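Local coordinates for protein CDP-glucose 4,6-dehydratase (Salmonella enterica subsp. enterica serovar Typhi, PDB 1WVG) that catalyses the NAD(+)-dependent dehydration of CDP-D-glucose to CDP-4-dehydro-6-deoxy-D-glucose, an early step in making a dideoxy sugar for the lipopolysaccharide O antigen, at residues A[5-10]-A[83-88]; A[11-16]-A[35-40]; A[132-137]-A[155-160]. All blocks are in the same frame, centred on the assembly; numbering follows the deposited sequence.

Overall arrangement
All three contacts belong to one chain with a Rossmann-type parallel sheet, and all reach the bound adenosine-5-diphosphoribose. Contacts 1 and 2 are close neighbours, with centres about 8 Å apart. They share the sheet: strand 11-15 of contact 2 lies beside strand 83-86 of contact 1. Along the chain, contact 2 is nested inside the loop that contact 1 closes. Contact 3 comes later, after strand 126-130, at the start of helix 156-175. Its centre lies about 26 Å from that of contact 1 and 24 Å from that of contact 2. Contacts 1 and 2 thus contribute to the adenosine-5-diphosphoribose side, while in contact 3 Y157 touches both this group and the sugar nucleotide.

Contact 1 (A[5-10]-A[83-88]); sequences NFWQGK and IVFHMA. With APR (adenosine-5-diphosphoribose), chain C.
I83 pushes its terminal methyl CD1 into the angle between the rings of F6 and W7. The approach to W7 is the closer one, 3.5 Å from I83 CD1 to W7 CZ3, and the two side chains cross at about a right angle. F6 meets the same methyl tip to tip: F6 CE2 lies 3.7 Å from I83 CD1, which sits at the edge of the F6 ring. With I83 CG1 anti to the carbonyl carbon (chi1 -62°) and CD1 anti to CA, the methyl is carried out toward the two rings. One helical turn supplies both rings. F6 CD2 lies over the centre of the W7 ring, 3.4 Å above its plane. W7 also reaches further along the strand, where W7 CH2 comes 4.0 Å from F85 CZ, at the edge of the F85 ring. The two tips point at each other.

The contact joins the short N-terminal helix 4-7 to strand 83-86 of the Rossmann sheet. W7 and F85 also pack on L29 of helix 20-31 and on V12 of the neighbouring strand. Helix 236-251 lies against F6 and W7, and its Q247 OE1 takes the hydrogen bond from W7 NE1. Just past the strand, M87 and A88 line the adenosine-5-diphosphoribose pocket: A88 CB is 3.4 Å from N3 of the adenine, and M87 O accepts a weak hydrogen bond from hydroxyl O3D of the ribose remote from the adenine.

No hydrogen bond links the two segments. Helix and strand meet here through apolar carbon contacts, while the indole N-H is satisfied by Q247.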
loop_
_atom_site.group_PDB
_atom_site.type_symbol
_atom_site.label_atom_id
_atom_site.label_comp_id
_atom_site.label_asym_id
_atom_site.label_seq_id
_atom_site.Cartn_x
_atom_site.Cartn_y
_atom_site.Cartn_z
ATOM N N ASN A 5 -9.486 41.661 -2.813
ATOM C CA ASN A 5 -10.853 42.066 -3.122
ATOM C C ASN A 5 -11.868 41.024 -2.730
ATOM O O ASN A 5 -13.019 41.336 -2.395
ATOM C CB ASN A 5 -11.053 42.474 -4.598
ATOM C CG ASN A 5 -10.120 43.586 -5.054
ATOM O OD1 ASN A 5 -9.150 43.351 -5.805
ATOM N ND2 ASN A 5 -10.428 44.810 -4.618
ATOM N N PHE A 6 -11.435 39.775 -2.775
ATOM C CA PHE A 6 -12.343 38.748 -2.377
ATOM C C PHE A 6 -12.623 38.921 -0.901
ATOM O O PHE A 6 -13.730 38.717 -0.439
ATOM C CB PHE A 6 -11.677 37.380 -2.611
ATOM C CG PHE A 6 -12.417 36.305 -1.870
ATOM C CD1 PHE A 6 -13.495 35.636 -2.449
ATOM C CD2 PHE A 6 -12.040 35.933 -0.581
ATOM C CE1 PHE A 6 -14.197 34.643 -1.763
ATOM C CE2 PHE A 6 -12.709 34.928 0.114
ATOM C CZ PHE A 6 -13.796 34.284 -0.477
ATOM N N TRP A 7 -11.577 39.307 -0.165
ATOM C CA TRP A 7 -11.614 39.464 1.282
ATOM C C TRP A 7 -12.440 40.588 1.891
ATOM O O TRP A 7 -13.080 40.476 2.951
ATOM C CB TRP A 7 -10.196 39.373 1.859
ATOM C CG TRP A 7 -9.701 37.987 1.590
ATOM C CD1 TRP A 7 -8.858 37.603 0.612
ATOM C CD2 TRP A 7 -10.135 36.792 2.260
ATOM N NE1 TRP A 7 -8.686 36.232 0.654
ATOM C CE2 TRP A 7 -9.474 35.709 1.655
ATOM C CE3 TRP A 7 -11.010 36.541 3.315
ATOM C CZ2 TRP A 7 -9.669 34.397 2.095
ATOM C CZ3 TRP A 7 -11.220 35.229 3.750
ATOM C CH2 TRP A 7 -10.540 34.170 3.143
ATOM N N GLN A 8 -12.421 41.694 1.191
ATOM C CA GLN A 8 -13.144 42.863 1.623
ATOM C C GLN A 8 -14.556 42.587 2.120
ATOM O O GLN A 8 -15.398 42.054 1.409
ATOM C CB GLN A 8 -13.211 43.788 0.393
ATOM C CG GLN A 8 -12.030 44.776 0.352
ATOM C CD GLN A 8 -12.124 45.758 1.510
ATOM O OE1 GLN A 8 -11.117 46.342 1.942
ATOM N NE2 GLN A 8 -13.344 45.945 2.010
ATOM N N GLY A 9 -14.876 42.983 3.343
ATOM C CA GLY A 9 -16.238 42.802 3.861
ATOM C C GLY A 9 -16.626 41.384 4.296
ATOM O O GLY A 9 -17.658 41.211 4.974
ATOM N N LYS A 10 -15.822 40.370 3.916
ATOM C CA LYS A 10 -16.136 39.010 4.316
ATOM C C LYS A 10 -16.217 38.855 5.860
ATOM O O LYS A 10 -15.345 39.383 6.568
ATOM C CB LYS A 10 -15.048 38.129 3.704
ATOM C CG LYS A 10 -15.101 38.044 2.173
ATOM C CD LYS A 10 -16.309 37.201 1.742
ATOM C CE LYS A 10 -16.620 37.092 0.246
ATOM N NZ LYS A 10 -16.039 38.131 -0.597
ATOM N N ILE A 83 -17.155 32.424 6.173
ATOM C CA ILE A 83 -15.877 31.730 6.144
ATOM C C ILE A 83 -15.391 31.393 7.536
ATOM O O ILE A 83 -15.643 32.138 8.472
ATOM C CB ILE A 83 -14.850 32.579 5.430
ATOM C CG1 ILE A 83 -15.292 32.797 3.981
ATOM C CG2 ILE A 83 -13.482 31.905 5.518
ATOM C CD1 ILE A 83 -14.255 33.580 3.148
ATOM N N VAL A 84 -14.716 30.249 7.673
ATOM C CA VAL A 84 -14.272 29.779 8.956
ATOM C C VAL A 84 -12.943 29.132 8.892
ATOM O O VAL A 84 -12.760 28.263 8.057
ATOM C CB VAL A 84 -15.197 28.686 9.483
ATOM C CG1 VAL A 84 -14.539 28.011 10.673
ATOM C CG2 VAL A 84 -16.531 29.255 9.929
ATOM N N PHE A 85 -12.075 29.519 9.812
ATOM C CA PHE A 85 -10.769 28.912 9.917
ATOM C C PHE A 85 -10.702 28.278 11.288
ATOM O O PHE A 85 -10.768 28.978 12.284
ATOM C CB PHE A 85 -9.631 29.927 9.788
ATOM C CG PHE A 85 -9.503 30.474 8.380
ATOM C CD1 PHE A 85 -10.124 31.669 8.014
ATOM C CD2 PHE A 85 -8.748 29.798 7.417
ATOM C CE1 PHE A 85 -9.984 32.163 6.717
ATOM C CE2 PHE A 85 -8.618 30.269 6.109
ATOM C CZ PHE A 85 -9.232 31.474 5.765
ATOM N N HIS A 86 -10.616 26.964 11.365
ATOM C CA HIS A 86 -10.549 26.323 12.659
ATOM C C HIS A 86 -9.109 26.025 13.044
ATOM O O HIS A 86 -8.564 25.059 12.541
ATOM C CB HIS A 86 -11.302 24.979 12.595
ATOM C CG HIS A 86 -11.221 24.178 13.859
ATOM N ND1 HIS A 86 -11.480 24.752 15.109
ATOM C CD2 HIS A 86 -10.903 22.861 14.058
ATOM C CE1 HIS A 86 -11.344 23.784 16.019
ATOM N NE2 HIS A 86 -10.987 22.641 15.419
ATOM N N MET A 87 -8.496 26.852 13.924
ATOM C CA MET A 87 -7.103 26.704 14.366
ATOM C C MET A 87 -6.877 26.536 15.864
ATOM O O MET A 87 -5.730 26.465 16.294
ATOM C CB MET A 87 -6.252 27.902 13.961
ATOM C CG MET A 87 -6.206 28.077 12.456
ATOM S SD MET A 87 -4.921 29.246 11.912
ATOM C CE MET A 87 -5.916 30.752 11.832
ATOM N N ALA A 88 -7.933 26.501 16.666
ATOM C CA ALA A 88 -7.715 26.367 18.091
ATOM C C ALA A 88 -7.223 24.973 18.406
ATOM O O ALA A 88 -7.817 24.011 17.928
ATOM C CB ALA A 88 -9.003 26.636 18.855
HETATM N N1 APR C . -10.472 26.553 23.309
HETATM C C2 APR C . -10.224 27.595 22.479
HETATM N N3 APR C . -9.092 27.980 21.974
HETATM C C4 APR C . -8.077 27.170 22.344
HETATM C C5 APR C . -8.148 26.074 23.145
HETATM C C6 APR C . -9.434 25.754 23.677
HETATM N N6 APR C . -9.748 24.704 24.456
HETATM N N7 APR C . -6.898 25.483 23.279
HETATM C C8 APR C . -6.092 26.253 22.564
HETATM N N9 APR C . -6.757 27.285 21.979
HETATM C "C1'" APR C . -6.244 28.352 21.137
HETATM C "C2'" APR C . -5.259 29.207 21.886
HETATM O "O2'" APR C . -5.953 30.082 22.788
HETATM C "C3'" APR C . -4.625 29.936 20.700
HETATM O "O3'" APR C . -5.382 31.009 20.120
HETATM O "O4'" APR C . -5.477 27.791 20.120
HETATM C "C4'" APR C . -4.496 28.747 19.709
HETATM C "C5'" APR C . -3.195 28.004 19.780
HETATM O "O5'" APR C . -2.167 28.889 19.271
HETATM P PA APR C . -0.584 28.596 19.518
HETATM O O1A APR C . -0.318 27.830 20.806
HETATM O O2A APR C . 0.195 29.887 19.175
HETATM O O3A APR C . -0.294 27.557 18.370
HETATM P PB APR C . -0.118 27.864 16.782
HETATM O O1B APR C . 1.344 27.646 16.475
HETATM O O2B APR C . -0.788 29.163 16.371
HETATM O O5D APR C . -1.064 26.727 16.193
HETATM C C5D APR C . -2.233 27.135 15.464
HETATM O O4D APR C . -2.016 25.378 13.727
HETATM O O1D APR C . -0.145 23.972 13.713
HETATM C C1D APR C . -1.559 24.093 14.040
HETATM O O2D APR C . -2.000 22.627 15.954
HETATM C C2D APR C . -1.720 23.977 15.537
HETATM O O3D APR C . -4.100 23.892 15.431
HETATM C C3D APR C . -3.009 24.741 15.781
HETATM C C4D APR C . -2.830 25.901 14.828
#

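Contact 2 (A[11-16]-A[35-40]); sequences RVFVTG and IVKGYA. With APR (adenosine-5-diphosphoribose), chain C.
V14 and V36 touch through one methyl each, V14 CG2 lying 3.8 Å from V36 CG1. They belong to the first beta-alpha-beta unit of the Rossmann fold: parallel strands 11-15 and 35-40, joined by helix 20-31. Helix residue L29 packs on V36, and also on V12, on the sheet face that carries these valines.

F13, K37 and Y39 occupy the other face, where helix 69-79 covers them. F13 has CG anti to its backbone N (chi1 -171°), and its ring runs alongside both neighbours. The far end of the ring, F13 CZ, comes 3.7 Å from Y39 CB. The ring lies beside the K37 chain, with F13 CD1 4.1 Å from K37 CG, and K37 O lies over one ring face. K37 is fully extended past the phenyl ring, and its NZ forms a salt bridge with E78. Y39 OH is held by the carbonyl of D65.

Between these faces run five backbone hydrogen bonds in parallel register. The V14 N to K37 O bond, 2.9 Å, is nearly straight, with an N-H...O angle of 172°. T15 OG1 bonds with H86 ND1 of strand 83-86 and with A88 N of the loop that follows.

The strand pair ends at the bound adenosine-5-diphosphoribose. G16, the first glycine of the family's GxxGxxG turn, has positive phi and bonds through its N to Y39 O. Its CA rests 3.6 Å from A40 CB. G16 C approaches the adenosine ribose hydroxyl O3' to 3.1 Å, and A40 CA lies 3.3 Å from adenine N3.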
loop_
_atom_site.group_PDB
_atom_site.type_symbol
_atom_site.label_atom_id
_atom_site.label_comp_id
_atom_site.label_asym_id
_atom_site.label_seq_id
_atom_site.Cartn_x
_atom_site.Cartn_y
_atom_site.Cartn_z
ATOM N N ARG A 11 -17.262 38.169 6.387
ATOM C CA ARG A 11 -17.419 37.875 7.830
ATOM C C ARG A 11 -16.653 36.568 8.059
ATOM O O ARG A 11 -17.078 35.509 7.600
ATOM C CB ARG A 11 -18.857 37.668 8.282
ATOM C CG ARG A 11 -19.743 38.920 8.202
ATOM C CD ARG A 11 -21.146 38.806 8.845
ATOM N NE ARG A 11 -21.976 37.706 8.329
ATOM C CZ ARG A 11 -22.284 37.442 7.042
ATOM N NH1 ARG A 11 -21.847 38.183 6.019
ATOM N NH2 ARG A 11 -23.040 36.367 6.779
ATOM N N VAL A 12 -15.494 36.642 8.705
ATOM C CA VAL A 12 -14.640 35.481 8.906
ATOM C C VAL A 12 -14.504 35.150 10.355
ATOM O O VAL A 12 -14.084 36.004 11.118
ATOM C CB VAL A 12 -13.222 35.750 8.372
ATOM C CG1 VAL A 12 -12.336 34.503 8.421
ATOM C CG2 VAL A 12 -13.241 36.354 6.977
ATOM N N PHE A 13 -14.860 33.926 10.698
ATOM C CA PHE A 13 -14.760 33.445 12.049
ATOM C C PHE A 13 -13.512 32.558 12.153
ATOM O O PHE A 13 -13.334 31.601 11.385
ATOM C CB PHE A 13 -16.054 32.677 12.384
ATOM C CG PHE A 13 -16.224 32.291 13.819
ATOM C CD1 PHE A 13 -17.034 33.043 14.666
ATOM C CD2 PHE A 13 -15.646 31.130 14.334
ATOM C CE1 PHE A 13 -17.197 32.661 15.998
ATOM C CE2 PHE A 13 -15.807 30.732 15.662
ATOM C CZ PHE A 13 -16.597 31.507 16.508
ATOM N N VAL A 14 -12.639 32.893 13.101
ATOM C CA VAL A 14 -11.395 32.179 13.304
ATOM C C VAL A 14 -11.259 31.667 14.736
ATOM O O VAL A 14 -11.228 32.433 15.717
ATOM C CB VAL A 14 -10.212 33.106 12.970
ATOM C CG1 VAL A 14 -8.860 32.418 13.208
ATOM C CG2 VAL A 14 -10.291 33.669 11.564
ATOM N N THR A 15 -11.168 30.349 14.874
ATOM C CA THR A 15 -10.988 29.805 16.201
ATOM C C THR A 15 -9.489 29.831 16.450
ATOM O O THR A 15 -8.743 29.758 15.478
ATOM C CB THR A 15 -11.592 28.390 16.394
ATOM O OG1 THR A 15 -10.801 27.376 15.780
ATOM C CG2 THR A 15 -13.061 28.319 15.959
ATOM N N GLY A 16 -9.036 29.967 17.705
ATOM C CA GLY A 16 -7.597 30.018 17.977
ATOM C C GLY A 16 -6.877 31.223 17.358
ATOM O O GLY A 16 -5.701 31.153 16.928
ATOM N N ILE A 35 -13.895 41.027 7.866
ATOM C CA ILE A 35 -14.463 41.195 9.196
ATOM C C ILE A 35 -14.294 39.906 9.999
ATOM O O ILE A 35 -15.047 38.940 9.850
ATOM C CB ILE A 35 -15.905 41.661 9.203
ATOM C CG1 ILE A 35 -16.097 42.949 8.394
ATOM C CG2 ILE A 35 -16.322 41.889 10.644
ATOM C CD1 ILE A 35 -17.580 43.190 8.146
ATOM N N VAL A 36 -13.279 39.913 10.859
ATOM C CA VAL A 36 -12.904 38.764 11.665
ATOM C C VAL A 36 -13.358 38.769 13.106
ATOM O O VAL A 36 -13.240 39.785 13.796
ATOM C CB VAL A 36 -11.391 38.655 11.664
ATOM C CG1 VAL A 36 -10.902 37.346 12.307
ATOM C CG2 VAL A 36 -10.863 38.838 10.245
ATOM N N LYS A 37 -13.851 37.598 13.533
ATOM C CA LYS A 37 -14.305 37.340 14.895
ATOM C C LYS A 37 -13.488 36.143 15.352
ATOM O O LYS A 37 -13.479 35.128 14.690
ATOM C CB LYS A 37 -15.806 37.144 15.022
ATOM C CG LYS A 37 -16.252 36.663 16.403
ATOM C CD LYS A 37 -17.773 36.735 16.632
ATOM C CE LYS A 37 -18.171 36.267 18.035
ATOM N NZ LYS A 37 -19.617 36.186 18.313
ATOM N N GLY A 38 -12.741 36.270 16.431
ATOM C CA GLY A 38 -11.918 35.179 16.898
ATOM C C GLY A 38 -12.574 34.514 18.090
ATOM O O GLY A 38 -13.390 35.109 18.785
ATOM N N TYR A 39 -12.205 33.275 18.347
ATOM C CA TYR A 39 -12.740 32.542 19.478
ATOM C C TYR A 39 -11.636 31.623 19.904
ATOM O O TYR A 39 -11.243 30.743 19.147
ATOM C CB TYR A 39 -14.031 31.759 19.117
ATOM C CG TYR A 39 -14.664 30.905 20.221
ATOM C CD1 TYR A 39 -15.952 31.175 20.699
ATOM C CD2 TYR A 39 -14.030 29.776 20.747
ATOM C CE1 TYR A 39 -16.560 30.383 21.679
ATOM C CE2 TYR A 39 -14.638 28.949 21.701
ATOM C CZ TYR A 39 -15.904 29.265 22.196
ATOM O OH TYR A 39 -16.512 28.467 23.151
ATOM N N ALA A 40 -11.107 31.897 21.093
ATOM C CA ALA A 40 -10.005 31.144 21.655
ATOM C C ALA A 40 -9.882 31.418 23.149
ATOM O O ALA A 40 -10.694 32.090 23.777
ATOM C CB ALA A 40 -8.727 31.643 20.978
HETATM N N1 APR C . -10.472 26.553 23.309
HETATM C C2 APR C . -10.224 27.595 22.479
HETATM N N3 APR C . -9.092 27.980 21.974
HETATM C C4 APR C . -8.077 27.170 22.344
HETATM C C5 APR C . -8.148 26.074 23.145
HETATM C C6 APR C . -9.434 25.754 23.677
HETATM N N6 APR C . -9.748 24.704 24.456
HETATM N N7 APR C . -6.898 25.483 23.279
HETATM C C8 APR C . -6.092 26.253 22.564
HETATM N N9 APR C . -6.757 27.285 21.979
HETATM C "C1'" APR C . -6.244 28.352 21.137
HETATM C "C2'" APR C . -5.259 29.207 21.886
HETATM O "O2'" APR C . -5.953 30.082 22.788
HETATM C "C3'" APR C . -4.625 29.936 20.700
HETATM O "O3'" APR C . -5.382 31.009 20.120
HETATM O "O4'" APR C . -5.477 27.791 20.120
HETATM C "C4'" APR C . -4.496 28.747 19.709
HETATM C "C5'" APR C . -3.195 28.004 19.780
HETATM O "O5'" APR C . -2.167 28.889 19.271
HETATM P PA APR C . -0.584 28.596 19.518
HETATM O O1A APR C . -0.318 27.830 20.806
HETATM O O2A APR C . 0.195 29.887 19.175
HETATM O O3A APR C . -0.294 27.557 18.370
HETATM P PB APR C . -0.118 27.864 16.782
HETATM O O1B APR C . 1.344 27.646 16.475
HETATM O O2B APR C . -0.788 29.163 16.371
HETATM O O5D APR C . -1.064 26.727 16.193
HETATM C C5D APR C . -2.233 27.135 15.464
HETATM O O4D APR C . -2.016 25.378 13.727
HETATM O O1D APR C . -0.145 23.972 13.713
HETATM C C1D APR C . -1.559 24.093 14.040
HETATM O O2D APR C . -2.000 22.627 15.954
HETATM C C2D APR C . -1.720 23.977 15.537
HETATM O O3D APR C . -4.100 23.892 15.431
HETATM C C3D APR C . -3.009 24.741 15.781
HETATM C C4D APR C . -2.830 25.901 14.828
#

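Contact 3 (A[132-137]-A[155-160]); sequences SDKCYD and DPYSNS. With CXY (cytidine-5'-diphospho-beta-D-xylose), chain D; APR (adenosine-5-diphosphoribose), chain C.
S132 OG and Y157 OH both grip O4' of the xylose of the CDP-xylose ligand, each at 2.9 Å. S132 OG donates to it; for Y157 either hydroxyl could be the donor. Y157 OH also bonds O2D of the adenosine-5-diphosphoribose at 2.9 Å, so this one phenol spans both ligands. CG anti to the backbone N (chi1 168°) directs the Y157 ring toward the ligands. S132 OG also accepts from K134 N at 2.9 Å, an ST turn.

The fold is that of the short-chain dehydrogenase/reductases. Y157 and K161 match the family's YxxxK spacing, and S132 packs on K161.

K134 starts against the helix and then bends away. Its CB lies 3.5 Å from S158 OG, while its NZ donates to the phosphate oxygen O1B at 2.8 Å. NZ also forms a salt bridge with D133 OD2, in which the hydrogen bond is weak. S158 is itself tied down at the helix start, where D155 is the N-cap. S158 N reaches D155 OD2 at 2.9 Å from above the carboxylate plane, and S158 OG bonds the other oxygen, OD1. N159 packs on A170 of the second subunit.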
loop_
_atom_site.group_PDB
_atom_site.type_symbol
_atom_site.label_atom_id
_atom_site.label_comp_id
_atom_site.label_asym_id
_atom_site.label_seq_id
_atom_site.Cartn_x
_atom_site.Cartn_y
_atom_site.Cartn_z
ATOM N N SER A 132 -2.388 19.233 10.978
ATOM C CA SER A 132 -0.958 19.303 11.250
ATOM C C SER A 132 -0.189 18.368 10.335
ATOM O O SER A 132 -0.720 17.350 9.839
ATOM C CB SER A 132 -0.795 18.734 12.654
ATOM O OG SER A 132 0.563 18.546 13.015
ATOM N N ASP A 133 1.085 18.667 10.182
ATOM C CA ASP A 133 1.964 17.789 9.413
ATOM C C ASP A 133 2.139 16.459 10.184
ATOM O O ASP A 133 2.525 15.433 9.631
ATOM C CB ASP A 133 3.311 18.461 9.038
ATOM C CG ASP A 133 4.195 18.986 10.165
ATOM O OD1 ASP A 133 5.233 19.618 9.958
ATOM O OD2 ASP A 133 3.808 18.657 11.374
ATOM N N LYS A 134 1.802 16.440 11.478
ATOM C CA LYS A 134 1.917 15.240 12.287
ATOM C C LYS A 134 0.753 14.281 12.190
ATOM O O LYS A 134 0.731 13.265 12.878
ATOM C CB LYS A 134 2.150 15.611 13.740
ATOM C CG LYS A 134 3.363 16.506 13.787
ATOM C CD LYS A 134 4.219 16.330 15.013
ATOM C CE LYS A 134 5.000 17.606 15.317
ATOM N NZ LYS A 134 5.644 18.176 14.122
ATOM N N CYS A 135 -0.222 14.581 11.360
ATOM C CA CYS A 135 -1.380 13.678 11.235
ATOM C C CYS A 135 -1.069 12.315 10.612
ATOM O O CYS A 135 -1.757 11.288 10.850
ATOM C CB CYS A 135 -2.574 14.348 10.495
ATOM S SG CYS A 135 -2.240 14.681 8.733
ATOM N N TYR A 136 -0.026 12.307 9.759
ATOM C CA TYR A 136 0.324 11.084 9.046
ATOM C C TYR A 136 1.034 10.063 9.901
ATOM O O TYR A 136 1.899 10.379 10.706
ATOM C CB TYR A 136 1.259 11.393 7.847
ATOM C CG TYR A 136 0.661 12.281 6.756
ATOM C CD1 TYR A 136 1.070 13.613 6.616
ATOM C CD2 TYR A 136 -0.283 11.793 5.849
ATOM C CE1 TYR A 136 0.535 14.443 5.624
ATOM C CE2 TYR A 136 -0.825 12.609 4.851
ATOM C CZ TYR A 136 -0.410 13.938 4.724
ATOM O OH TYR A 136 -0.949 14.753 3.753
ATOM N N ASP A 137 0.715 8.811 9.666
ATOM C CA ASP A 137 1.432 7.766 10.360
ATOM C C ASP A 137 2.898 7.972 9.957
ATOM O O ASP A 137 3.174 7.994 8.758
ATOM C CB ASP A 137 0.891 6.449 9.750
ATOM C CG ASP A 137 1.592 5.279 10.332
ATOM O OD1 ASP A 137 2.035 5.295 11.453
ATOM O OD2 ASP A 137 1.756 4.302 9.494
ATOM N N ASP A 155 2.679 10.222 19.478
ATOM C CA ASP A 155 2.311 10.921 20.716
ATOM C C ASP A 155 0.859 11.436 20.690
ATOM O O ASP A 155 0.214 11.492 19.641
ATOM C CB ASP A 155 3.281 12.090 20.887
ATOM C CG ASP A 155 3.194 12.956 19.676
ATOM O OD1 ASP A 155 3.725 12.676 18.624
ATOM O OD2 ASP A 155 2.430 13.991 19.871
ATOM N N PRO A 156 0.298 11.835 21.834
ATOM C CA PRO A 156 -1.099 12.318 21.878
ATOM C C PRO A 156 -1.436 13.511 20.969
ATOM O O PRO A 156 -2.535 13.662 20.426
ATOM C CB PRO A 156 -1.361 12.659 23.345
ATOM C CG PRO A 156 -0.329 11.854 24.149
ATOM C CD PRO A 156 0.803 11.494 23.199
ATOM N N TYR A 157 -0.476 14.393 20.808
ATOM C CA TYR A 157 -0.701 15.535 19.927
ATOM C C TYR A 157 -0.808 15.073 18.455
ATOM O O TYR A 157 -1.814 15.299 17.782
ATOM C CB TYR A 157 0.411 16.577 20.064
ATOM C CG TYR A 157 0.249 17.542 18.934
ATOM C CD1 TYR A 157 -0.839 18.413 18.918
ATOM C CD2 TYR A 157 1.167 17.589 17.882
ATOM C CE1 TYR A 157 -0.985 19.338 17.886
ATOM C CE2 TYR A 157 1.018 18.485 16.823
ATOM C CZ TYR A 157 -0.077 19.358 16.826
ATOM O OH TYR A 157 -0.252 20.267 15.808
ATOM N N SER A 158 0.234 14.383 17.968
ATOM C CA SER A 158 0.236 13.879 16.602
ATOM C C SER A 158 -1.022 13.121 16.308
ATOM O O SER A 158 -1.715 13.391 15.332
ATOM C CB SER A 158 1.342 12.880 16.434
ATOM O OG SER A 158 2.524 13.622 16.591
ATOM N N ASN A 159 -1.263 12.134 17.169
ATOM C CA ASN A 159 -2.415 11.255 17.075
ATOM C C ASN A 159 -3.762 11.994 17.144
ATOM O O ASN A 159 -4.720 11.612 16.473
ATOM C CB ASN A 159 -2.291 10.135 18.131
ATOM C CG ASN A 159 -3.305 9.042 17.916
ATOM O OD1 ASN A 159 -4.423 9.112 18.417
ATOM N ND2 ASN A 159 -2.930 8.028 17.137
ATOM N N SER A 160 -3.840 13.083 17.933
ATOM C CA SER A 160 -5.087 13.838 18.021
ATOM C C SER A 160 -5.437 14.510 16.674
ATOM O O SER A 160 -6.602 14.722 16.334
ATOM C CB SER A 160 -5.056 14.800 19.210
ATOM O OG SER A 160 -4.107 15.826 18.945
HETATM O O1B CXY D . 7.882 19.523 15.164
HETATM P PB CXY D . 7.305 20.093 16.444
HETATM O O2B CXY D . 7.353 19.146 17.615
HETATM O "O1'" CXY D . 5.755 20.572 16.177
HETATM O O3A CXY D . 8.221 21.334 16.536
HETATM P PA CXY D . 9.433 21.729 17.577
HETATM O O1A CXY D . 9.854 23.096 17.168
HETATM O O2A CXY D . 8.983 21.623 18.981
HETATM O O5D CXY D . 10.501 20.588 17.267
HETATM C C5D CXY D . 11.260 20.690 16.055
HETATM C C4D CXY D . 12.440 19.753 16.149
HETATM O O4D CXY D . 13.509 20.460 16.825
HETATM C C3D CXY D . 12.237 18.422 16.872
HETATM O O3D CXY D . 12.998 17.282 16.334
HETATM C C2D CXY D . 12.730 18.851 18.265
HETATM O O2D CXY D . 13.109 17.681 18.996
HETATM C C1D CXY D . 13.946 19.665 17.886
HETATM N N1 CXY D . 14.418 20.553 18.953
HETATM C C6 CXY D . 13.594 21.550 19.448
HETATM C C5 CXY D . 13.975 22.382 20.385
HETATM C C4 CXY D . 15.268 22.294 20.970
HETATM N N3 CXY D . 16.066 21.276 20.421
HETATM C C2 CXY D . 15.703 20.379 19.432
HETATM N N4 CXY D . 15.701 23.003 21.872
HETATM O O2 CXY D . 16.452 19.490 19.013
HETATM C "C1'" CXY D . 5.652 21.885 15.654
HETATM C "C2'" CXY D . 4.450 22.508 16.320
HETATM C "C3'" CXY D . 3.254 21.659 15.935
HETATM C "C4'" CXY D . 3.088 21.638 14.415
HETATM C "C5'" CXY D . 4.370 21.137 13.765
HETATM O "O2'" CXY D . 4.571 22.500 17.759
HETATM O "O3'" CXY D . 2.058 22.246 16.479
HETATM O "O4'" CXY D . 1.977 20.818 14.055
HETATM O "O5'" CXY D . 5.495 21.907 14.201
HETATM N N1 APR C . -10.472 26.553 23.309
HETATM C C2 APR C . -10.224 27.595 22.479
HETATM N N3 APR C . -9.092 27.980 21.974
HETATM C C4 APR C . -8.077 27.170 22.344
HETATM C C5 APR C . -8.148 26.074 23.145
HETATM C C6 APR C . -9.434 25.754 23.677
HETATM N N6 APR C . -9.748 24.704 24.456
HETATM N N7 APR C . -6.898 25.483 23.279
HETATM C C8 APR C . -6.092 26.253 22.564
HETATM N N9 APR C . -6.757 27.285 21.979
HETATM C "C1'" APR C . -6.244 28.352 21.137
HETATM C "C2'" APR C . -5.259 29.207 21.886
HETATM O "O2'" APR C . -5.953 30.082 22.788
HETATM C "C3'" APR C . -4.625 29.936 20.700
HETATM O "O3'" APR C . -5.382 31.009 20.120
HETATM O "O4'" APR C . -5.477 27.791 20.120
HETATM C "C4'" APR C . -4.496 28.747 19.709
HETATM C "C5'" APR C . -3.195 28.004 19.780
HETATM O "O5'" APR C . -2.167 28.889 19.271
HETATM P PA APR C . -0.584 28.596 19.518
HETATM O O1A APR C . -0.318 27.830 20.806
HETATM O O2A APR C . 0.195 29.887 19.175
HETATM O O3A APR C . -0.294 27.557 18.370
HETATM P PB APR C . -0.118 27.864 16.782
HETATM O O1B APR C . 1.344 27.646 16.475
HETATM O O2B APR C . -0.788 29.163 16.371
HETATM O O5D APR C . -1.064 26.727 16.193
HETATM C C5D APR C . -2.233 27.135 15.464
HETATM O O4D APR C . -2.016 25.378 13.727
HETATM O O1D APR C . -0.145 23.972 13.713
HETATM C C1D APR C . -1.559 24.093 14.040
HETATM O O2D APR C . -2.000 22.627 15.954
HETATM C C2D APR C . -1.720 23.977 15.537
HETATM O O3D APR C . -4.100 23.892 15.431
HETATM C C3D APR C . -3.009 24.741 15.781
HETATM C C4D APR C . -2.830 25.901 14.828
#